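Local coordinates for protein lectin (Trichosanthes anguina, PDB 4HR6) that binds galactosides through its beta-trefoil chain, as a three-chain nontoxic homologue of the type II ribosome-inactivating proteins, at the interface of chains A and B and the interface of chains C and A. Coordinates in Å, arbitrary orientation; residue numbers count along the deposited sequence, not the author numbering. Chains: chain A, Lectin; chain B, Lectin; chain C, Lectin.

Contacts 1 and 3 belong to one interface, that between chain A and the beta-trefoil lectin chain B, and their C-alpha centres lie about 15 Å apart. Strand 180-185, A:Tyr187 and A:Tyr188 serve contact 3; helix 189-192, directly after them, serves contact 1 with A:Ala193 and with A:Arg121 of helix 121-132. Contact 2 joins chain C to the N-terminal residues of chain A, including the start of strand 3-9, and to A:Val22, its centre about 24 Å from that of contact 1 and 33 Å from that of contact 3. Chain A thus meets its partners at separate sites; A and C probably form one ribosome-inactivating fold.

Contact 1: the interface of chains A and B. Residues chain A 121, 189, 192-193; chain B 91, 219-223.
Polar and apolar contacts divide this patch between chain A and the lectin chain B, where helix 189-192 and the start of helix 121-132 meet the segment that follows strand 218-219. The polar part rests on A:Arg121, whose chain is extended from CG to NE and brings the guanidinium to a backbone carbonyl. NH2 donates to B:Ala221 O at 2.9 Å, with 146° at the hydrogen; the oxygen lies near the guanidinium plane, whereas the nitrogen stands above the carbonyl plane. NH1 adds a weak bond to the same oxygen, so both terminal nitrogens converge on it. NH1 also makes a weak bond to A:Ala193 O, 3.4 Å away, which may steady the group's rotation. B:Gly223 N sits over one guanidinium face, towards its rim. The carboxylate of B:Asp222 is not in contact: its OD1 is 6.5 Å from A:Arg121 NH2, so any attraction acts at a distance.

The apolar part is made by branch tips and beta-carbons. B:Phe219 meets A:Ala193 CB at 3.9 Å, and A:Pro189 CB, through its CB. A:Leu192, with CG anti to the backbone N (chi1 -169°), crosses B:Val91 obliquely, and its CD2 packs tightly on B:Val91 CG1 at 3.4 Å.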
loop_
_atom_site.group_PDB
_atom_site.type_symbol
_atom_site.label_atom_id
_atom_site.label_comp_id
_atom_site.label_asym_id
_atom_site.label_seq_id
_atom_site.Cartn_x
_atom_site.Cartn_y
_atom_site.Cartn_z
ATOM N N ARG A 121 5.814 0.691 -4.246
ATOM C CA ARG A 121 6.625 1.633 -3.468
ATOM C C ARG A 121 7.641 0.926 -2.571
ATOM O O ARG A 121 8.784 1.347 -2.488
ATOM C CB ARG A 121 5.726 2.559 -2.642
ATOM C CG ARG A 121 4.913 3.547 -3.484
ATOM C CD ARG A 121 4.604 4.834 -2.695
ATOM N NE ARG A 121 3.966 5.841 -3.537
ATOM C CZ ARG A 121 2.653 5.926 -3.788
ATOM N NH1 ARG A 121 1.784 5.071 -3.246
ATOM N NH2 ARG A 121 2.195 6.890 -4.587
ATOM N N PRO A 189 -2.208 -0.422 4.936
ATOM C CA PRO A 189 -1.303 0.461 4.198
ATOM C C PRO A 189 -0.403 -0.294 3.231
ATOM O O PRO A 189 -0.035 0.247 2.177
ATOM C CB PRO A 189 -0.483 1.162 5.303
ATOM C CG PRO A 189 -0.785 0.451 6.567
ATOM C CD PRO A 189 -2.100 -0.240 6.395
ATOM N N LEU A 192 -2.754 -0.196 0.092
ATOM C CA LEU A 192 -3.202 1.085 -0.386
ATOM C C LEU A 192 -2.066 2.080 -0.623
ATOM O O LEU A 192 -2.124 2.868 -1.557
ATOM C CB LEU A 192 -4.195 1.671 0.630
ATOM C CG LEU A 192 -4.960 2.901 0.148
ATOM C CD1 LEU A 192 -5.744 2.542 -1.104
ATOM C CD2 LEU A 192 -5.886 3.450 1.224
ATOM N N ALA A 193 -1.043 2.051 0.218
ATOM C CA ALA A 193 0.082 2.983 0.078
ATOM C C ALA A 193 1.281 2.362 -0.619
ATOM O O ALA A 193 2.344 2.968 -0.653
ATOM C CB ALA A 193 0.511 3.511 1.450
ATOM N N VAL B 91 -12.409 4.839 3.219
ATOM C CA VAL B 91 -10.962 4.590 3.169
ATOM C C VAL B 91 -10.242 5.082 4.422
ATOM O O VAL B 91 -9.256 4.488 4.843
ATOM C CB VAL B 91 -10.322 5.252 1.922
ATOM C CG1 VAL B 91 -8.806 5.112 1.950
ATOM C CG2 VAL B 91 -10.897 4.639 0.655
ATOM N N PHE B 219 -2.660 6.535 5.624
ATOM C CA PHE B 219 -1.699 6.396 4.522
ATOM C C PHE B 219 -2.453 6.227 3.223
ATOM O O PHE B 219 -3.106 5.208 3.011
ATOM C CB PHE B 219 -0.791 5.186 4.746
ATOM C CG PHE B 219 0.232 5.377 5.818
ATOM C CD1 PHE B 219 -0.138 5.421 7.154
ATOM C CD2 PHE B 219 1.575 5.494 5.498
ATOM C CE1 PHE B 219 0.812 5.580 8.145
ATOM C CE2 PHE B 219 2.532 5.651 6.490
ATOM C CZ PHE B 219 2.148 5.697 7.814
ATOM N N LEU B 220 -2.379 7.215 2.347
ATOM C CA LEU B 220 -3.144 7.185 1.105
ATOM C C LEU B 220 -2.266 6.853 -0.117
ATOM O O LEU B 220 -1.037 6.786 -0.033
ATOM C CB LEU B 220 -3.848 8.527 0.901
ATOM C CG LEU B 220 -4.870 8.932 1.969
ATOM C CD1 LEU B 220 -5.316 10.363 1.719
ATOM C CD2 LEU B 220 -6.070 8.014 2.011
ATOM N N ALA B 221 -2.919 6.691 -1.254
ATOM C CA ALA B 221 -2.261 6.283 -2.497
ATOM C C ALA B 221 -1.394 7.374 -3.122
ATOM O O ALA B 221 -0.621 7.096 -4.020
ATOM C CB ALA B 221 -3.306 5.807 -3.503
ATOM N N ASP B 222 -1.517 8.614 -2.652
ATOM C CA ASP B 222 -0.654 9.703 -3.146
ATOM C C ASP B 222 0.672 9.754 -2.401
ATOM O O ASP B 222 1.451 10.667 -2.597
ATOM C CB ASP B 222 -1.352 11.059 -3.030
ATOM C CG ASP B 222 -1.751 11.406 -1.607
ATOM O OD1 ASP B 222 -1.500 10.610 -0.664
ATOM O OD2 ASP B 222 -2.337 12.485 -1.440
ATOM N N GLY B 223 0.921 8.787 -1.532
ATOM C CA GLY B 223 2.137 8.774 -0.727
ATOM C C GLY B 223 2.074 9.635 0.534
ATOM O O GLY B 223 3.021 9.647 1.302
#

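Contact 2: the interface of chains C and A. Residues chain C 24, 38-41; chain A 1, 3-4, 22.
C:Leu41, the last residue of chain C, inserts its side chain between the N-terminal stretch of chain A and A:Val22, which follows strand 15-21. With CG anti to its own carbonyl carbon (chi1 -55°), the chain starts at CB, 3.8 Å from A:Asn1 O. CG passes the same oxygen and nears A:Val22 CG1. The tip CD1 then reaches A:Tyr4 CB at 3.7 Å, approaches A:Phe3 O and meets A:Val22 CG1 at 3.9 Å. C:Leu41 and A:Tyr4 cross at about a right angle.

A backbone bond beside it would help set where this side chain enters: C:Leu41 N donates to A:Asn1 O at 2.8 Å, with 158° at the hydrogen, in the carbonyl plane and on a lone pair. C:Leu24, at the end of helix 10-24, completes the apolar cluster. Its CD2 meets A:Val22 CG1 at 3.7 Å and A:Tyr4 CG, while its CG lies above one face of the tyrosine ring, towards the rim. Water 1 links C:Lys38 O, 2.6 Å away, to A:Val22 O, 3.2 Å away. C:Leu41 C lies 3.6 Å from A:Asn1 N. This is evidently the junction of two pieces of one ribosome-inactivating fold, probably where a single chain was cut, and its contacts keep the new ends together.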
loop_
_atom_site.group_PDB
_atom_site.type_symbol
_atom_site.label_atom_id
_atom_site.label_comp_id
_atom_site.label_asym_id
_atom_site.label_seq_id
_atom_site.Cartn_x
_atom_site.Cartn_y
_atom_site.Cartn_z
ATOM N N LEU C 24 2.641 5.257 -17.795
ATOM C CA LEU C 24 1.892 3.991 -17.909
ATOM C C LEU C 24 0.515 3.990 -17.211
ATOM O O LEU C 24 -0.395 3.262 -17.632
ATOM C CB LEU C 24 2.724 2.835 -17.368
ATOM C CG LEU C 24 3.962 2.465 -18.186
ATOM C CD1 LEU C 24 4.661 1.292 -17.524
ATOM C CD2 LEU C 24 3.603 2.129 -19.620
ATOM N N LYS C 38 -2.926 2.128 -18.530
ATOM C CA LYS C 38 -3.577 2.607 -19.750
ATOM C C LYS C 38 -3.729 1.485 -20.747
ATOM O O LYS C 38 -2.933 0.558 -20.763
ATOM C CB LYS C 38 -2.728 3.687 -20.415
ATOM C CG LYS C 38 -2.645 4.992 -19.667
ATOM C CD LYS C 38 -1.816 6.000 -20.461
ATOM C CE LYS C 38 -1.559 7.243 -19.632
ATOM N NZ LYS C 38 -0.491 8.056 -20.248
ATOM N N HIS C 39 -4.713 1.605 -21.622
ATOM C CA HIS C 39 -4.930 0.594 -22.667
ATOM C C HIS C 39 -4.022 0.812 -23.877
ATOM O O HIS C 39 -3.671 -0.132 -24.579
ATOM C CB HIS C 39 -6.393 0.579 -23.100
ATOM C CG HIS C 39 -6.858 1.844 -23.744
ATOM N ND1 HIS C 39 -7.277 2.936 -23.018
ATOM C CD2 HIS C 39 -6.995 2.181 -25.049
ATOM C CE1 HIS C 39 -7.631 3.902 -23.848
ATOM N NE2 HIS C 39 -7.468 3.468 -25.086
ATOM N N SER C 40 -3.673 2.069 -24.127
ATOM C CA SER C 40 -2.772 2.416 -25.205
ATOM C C SER C 40 -2.022 3.728 -24.897
ATOM O O SER C 40 -2.373 4.468 -23.970
ATOM C CB SER C 40 -3.538 2.508 -26.536
ATOM O OG SER C 40 -4.332 3.689 -26.605
ATOM N N LEU C 41 -0.978 3.981 -25.676
ATOM C CA LEU C 41 -0.201 5.208 -25.597
ATOM C C LEU C 41 -0.456 6.050 -26.847
ATOM O O LEU C 41 -1.453 6.772 -26.931
ATOM C CB LEU C 41 1.283 4.861 -25.491
ATOM C CG LEU C 41 1.648 3.927 -24.333
ATOM C CD1 LEU C 41 3.081 3.440 -24.469
ATOM C CD2 LEU C 41 1.440 4.615 -22.996
ATOM N N ASN A 1 -0.490 3.330 -29.178
ATOM C CA ASN A 1 -0.233 1.881 -29.418
ATOM C C ASN A 1 0.095 1.139 -28.110
ATOM O O ASN A 1 -0.058 1.679 -27.006
ATOM C CB ASN A 1 0.902 1.696 -30.428
ATOM C CG ASN A 1 2.263 1.978 -29.820
ATOM O OD1 ASN A 1 2.463 3.027 -29.202
ATOM N ND2 ASN A 1 3.202 1.032 -29.970
ATOM N N PHE A 3 2.987 -0.688 -26.986
ATOM C CA PHE A 3 4.313 -0.932 -26.459
ATOM C C PHE A 3 4.985 0.360 -26.002
ATOM O O PHE A 3 4.931 1.388 -26.680
ATOM C CB PHE A 3 5.143 -1.708 -27.495
ATOM C CG PHE A 3 4.524 -3.029 -27.853
ATOM C CD1 PHE A 3 3.836 -3.193 -29.036
ATOM C CD2 PHE A 3 4.545 -4.073 -26.960
ATOM C CE1 PHE A 3 3.228 -4.388 -29.336
ATOM C CE2 PHE A 3 3.930 -5.267 -27.247
ATOM C CZ PHE A 3 3.268 -5.429 -28.442
ATOM N N TYR A 4 5.602 0.295 -24.830
ATOM C CA TYR A 4 6.314 1.422 -24.247
ATOM C C TYR A 4 7.814 1.118 -24.294
ATOM O O TYR A 4 8.237 0.007 -23.952
ATOM C CB TYR A 4 5.839 1.589 -22.818
ATOM C CG TYR A 4 6.430 2.730 -22.046
ATOM C CD1 TYR A 4 6.230 4.051 -22.431
ATOM C CD2 TYR A 4 7.153 2.489 -20.883
ATOM C CE1 TYR A 4 6.756 5.101 -21.677
ATOM C CE2 TYR A 4 7.673 3.521 -20.134
ATOM C CZ TYR A 4 7.475 4.820 -20.526
ATOM O OH TYR A 4 8.018 5.817 -19.743
ATOM N N VAL A 22 2.098 -2.681 -22.490
ATOM C CA VAL A 22 1.350 -1.949 -21.443
ATOM C C VAL A 22 0.127 -2.718 -20.943
ATOM O O VAL A 22 -0.385 -2.442 -19.872
ATOM C CB VAL A 22 0.915 -0.534 -21.894
ATOM C CG1 VAL A 22 2.109 0.232 -22.460
ATOM C CG2 VAL A 22 -0.195 -0.592 -22.934
HETATM O O HOH W 1 -3.504 -1.888 -19.937
#

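Contact 3: the interface of chains A and B. Residues chain A 181-182, 184, 187-188; chain B 130-134.
Side chains of A:Tyr188 and A:Asp184 meet the backbone of B:Asn133 and B:Tyr134 in the first shell. The phenol OH of A:Tyr188 accepts from B:Tyr134 N at 2.8 Å and donates to B:Tyr134 O at 2.9 Å, the latter in the carbonyl plane on a lone pair, so one hydroxyl engages both. The carboxylate of A:Asp184 takes B:Asn133 N on OD2 at 2.8 Å, a fairly straight bond (164° at the hydrogen) that arrives from above the carboxylate plane.

A:Ile181 CG2, anti to its backbone N, points at the centre of one face of the B:Tyr134 ring, 3.7 Å from the centroid. On the other flank A:Tyr187 and B:Val131 lie side by side, with A:Tyr187 CD1 3.9 Å from B:Val131 CB.

Farther out, B:Arg130 CD packs 3.9 Å from A:Tyr188 CE2 and may position that phenol. The arginine bends at chi3 (-68°), sending NH1 to B:Tyr134 O at 2.7 Å. That carbonyl thus accepts from A:Tyr188 OH as well, receiving a donor from each chain. B:Arg130 NE turns to water 2 at 2.8 Å, which also meets A:Tyr187 O. The patch helps to hold the ribosome-inactivating part to the lectin chain, as expected of a type II RIP homologue.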
loop_
_atom_site.group_PDB
_atom_site.type_symbol
_atom_site.label_atom_id
_atom_site.label_comp_id
_atom_site.label_asym_id
_atom_site.label_seq_id
_atom_site.Cartn_x
_atom_site.Cartn_y
_atom_site.Cartn_z
ATOM N N ILE A 181 1.314 -12.151 6.650
ATOM C CA ILE A 181 0.229 -11.214 6.865
ATOM C C ILE A 181 -0.836 -11.495 5.819
ATOM O O ILE A 181 -0.659 -11.169 4.649
ATOM C CB ILE A 181 0.692 -9.749 6.721
ATOM C CG1 ILE A 181 1.843 -9.455 7.661
ATOM C CG2 ILE A 181 -0.452 -8.786 6.993
ATOM C CD1 ILE A 181 2.244 -7.995 7.673
ATOM N N GLU A 182 -1.946 -12.088 6.248
ATOM C CA GLU A 182 -3.073 -12.362 5.367
ATOM C C GLU A 182 -3.940 -11.115 5.242
ATOM O O GLU A 182 -4.513 -10.650 6.212
ATOM C CB GLU A 182 -3.894 -13.524 5.914
ATOM C CG GLU A 182 -3.118 -14.825 6.033
ATOM C CD GLU A 182 -3.871 -15.918 6.784
ATOM O OE1 GLU A 182 -5.070 -15.734 7.099
ATOM O OE2 GLU A 182 -3.251 -16.970 7.065
ATOM N N ASP A 184 -7.173 -9.184 3.532
ATOM C CA ASP A 184 -8.487 -9.494 2.985
ATOM C C ASP A 184 -9.313 -8.250 2.704
ATOM O O ASP A 184 -10.516 -8.345 2.511
ATOM C CB ASP A 184 -9.227 -10.438 3.939
ATOM C CG ASP A 184 -9.652 -9.760 5.229
ATOM O OD1 ASP A 184 -10.789 -10.030 5.684
ATOM O OD2 ASP A 184 -8.867 -8.943 5.773
ATOM N N TYR A 187 -7.975 -1.991 3.513
ATOM C CA TYR A 187 -7.753 -1.097 4.647
ATOM C C TYR A 187 -6.439 -1.427 5.320
ATOM O O TYR A 187 -6.354 -1.417 6.541
ATOM C CB TYR A 187 -8.938 -1.176 5.635
ATOM C CG TYR A 187 -10.227 -0.841 4.946
ATOM C CD1 TYR A 187 -11.193 -1.806 4.714
ATOM C CD2 TYR A 187 -10.441 0.417 4.456
ATOM C CE1 TYR A 187 -12.366 -1.506 4.050
ATOM C CE2 TYR A 187 -11.603 0.728 3.781
ATOM C CZ TYR A 187 -12.561 -0.244 3.595
ATOM O OH TYR A 187 -13.704 0.074 2.922
ATOM N N TYR A 188 -5.427 -1.751 4.514
ATOM C CA TYR A 188 -4.077 -2.009 4.997
ATOM C C TYR A 188 -3.106 -1.120 4.221
ATOM O O TYR A 188 -3.183 -1.039 2.986
ATOM C CB TYR A 188 -3.704 -3.468 4.818
ATOM C CG TYR A 188 -4.499 -4.402 5.690
ATOM C CD1 TYR A 188 -5.757 -4.842 5.295
ATOM C CD2 TYR A 188 -3.994 -4.856 6.905
ATOM C CE1 TYR A 188 -6.496 -5.699 6.083
ATOM C CE2 TYR A 188 -4.732 -5.704 7.708
ATOM C CZ TYR A 188 -5.987 -6.127 7.288
ATOM O OH TYR A 188 -6.749 -6.982 8.058
ATOM N N ARG B 130 -10.482 -0.518 11.423
ATOM C CA ARG B 130 -9.957 -1.368 10.368
ATOM C C ARG B 130 -10.880 -2.567 10.146
ATOM O O ARG B 130 -10.994 -3.458 11.014
ATOM C CB ARG B 130 -8.573 -1.901 10.730
ATOM C CG ARG B 130 -7.960 -2.759 9.629
ATOM C CD ARG B 130 -6.820 -3.605 10.171
ATOM N NE ARG B 130 -5.667 -2.791 10.552
ATOM C CZ ARG B 130 -4.605 -3.246 11.204
ATOM N NH1 ARG B 130 -4.531 -4.519 11.574
ATOM N NH2 ARG B 130 -3.614 -2.410 11.516
ATOM N N VAL B 131 -11.506 -2.595 8.976
ATOM C CA VAL B 131 -12.272 -3.760 8.544
ATOM C C VAL B 131 -11.316 -4.706 7.847
ATOM O O VAL B 131 -10.746 -4.376 6.818
ATOM C CB VAL B 131 -13.383 -3.357 7.574
ATOM C CG1 VAL B 131 -14.136 -4.588 7.096
ATOM C CG2 VAL B 131 -14.307 -2.363 8.245
ATOM N N GLY B 132 -11.117 -5.872 8.428
ATOM C CA GLY B 132 -10.127 -6.791 7.936
ATOM C C GLY B 132 -9.797 -7.810 8.989
ATOM O O GLY B 132 -10.011 -7.580 10.182
ATOM N N ASN B 133 -9.263 -8.939 8.551
ATOM C CA ASN B 133 -9.110 -10.091 9.414
ATOM C C ASN B 133 -7.777 -10.105 10.136
ATOM O O ASN B 133 -7.610 -10.826 11.122
ATOM C CB ASN B 133 -9.279 -11.374 8.612
ATOM C CG ASN B 133 -9.453 -12.590 9.503
ATOM O OD1 ASN B 133 -10.259 -12.578 10.436
ATOM N ND2 ASN B 133 -8.685 -13.642 9.234
ATOM N N TYR B 134 -6.822 -9.316 9.651
ATOM C CA TYR B 134 -5.551 -9.167 10.357
ATOM C C TYR B 134 -5.685 -7.969 11.291
ATOM O O TYR B 134 -5.759 -6.832 10.825
ATOM C CB TYR B 134 -4.413 -8.973 9.359
ATOM C CG TYR B 134 -3.040 -9.006 9.953
ATOM C CD1 TYR B 134 -2.381 -10.207 10.149
ATOM C CD2 TYR B 134 -2.392 -7.829 10.308
ATOM C CE1 TYR B 134 -1.109 -10.238 10.687
ATOM C CE2 TYR B 134 -1.129 -7.851 10.854
ATOM C CZ TYR B 134 -0.495 -9.047 11.035
ATOM O OH TYR B 134 0.762 -9.055 11.567
HETATM O O HOH W 2 -5.839 -0.384 9.168
#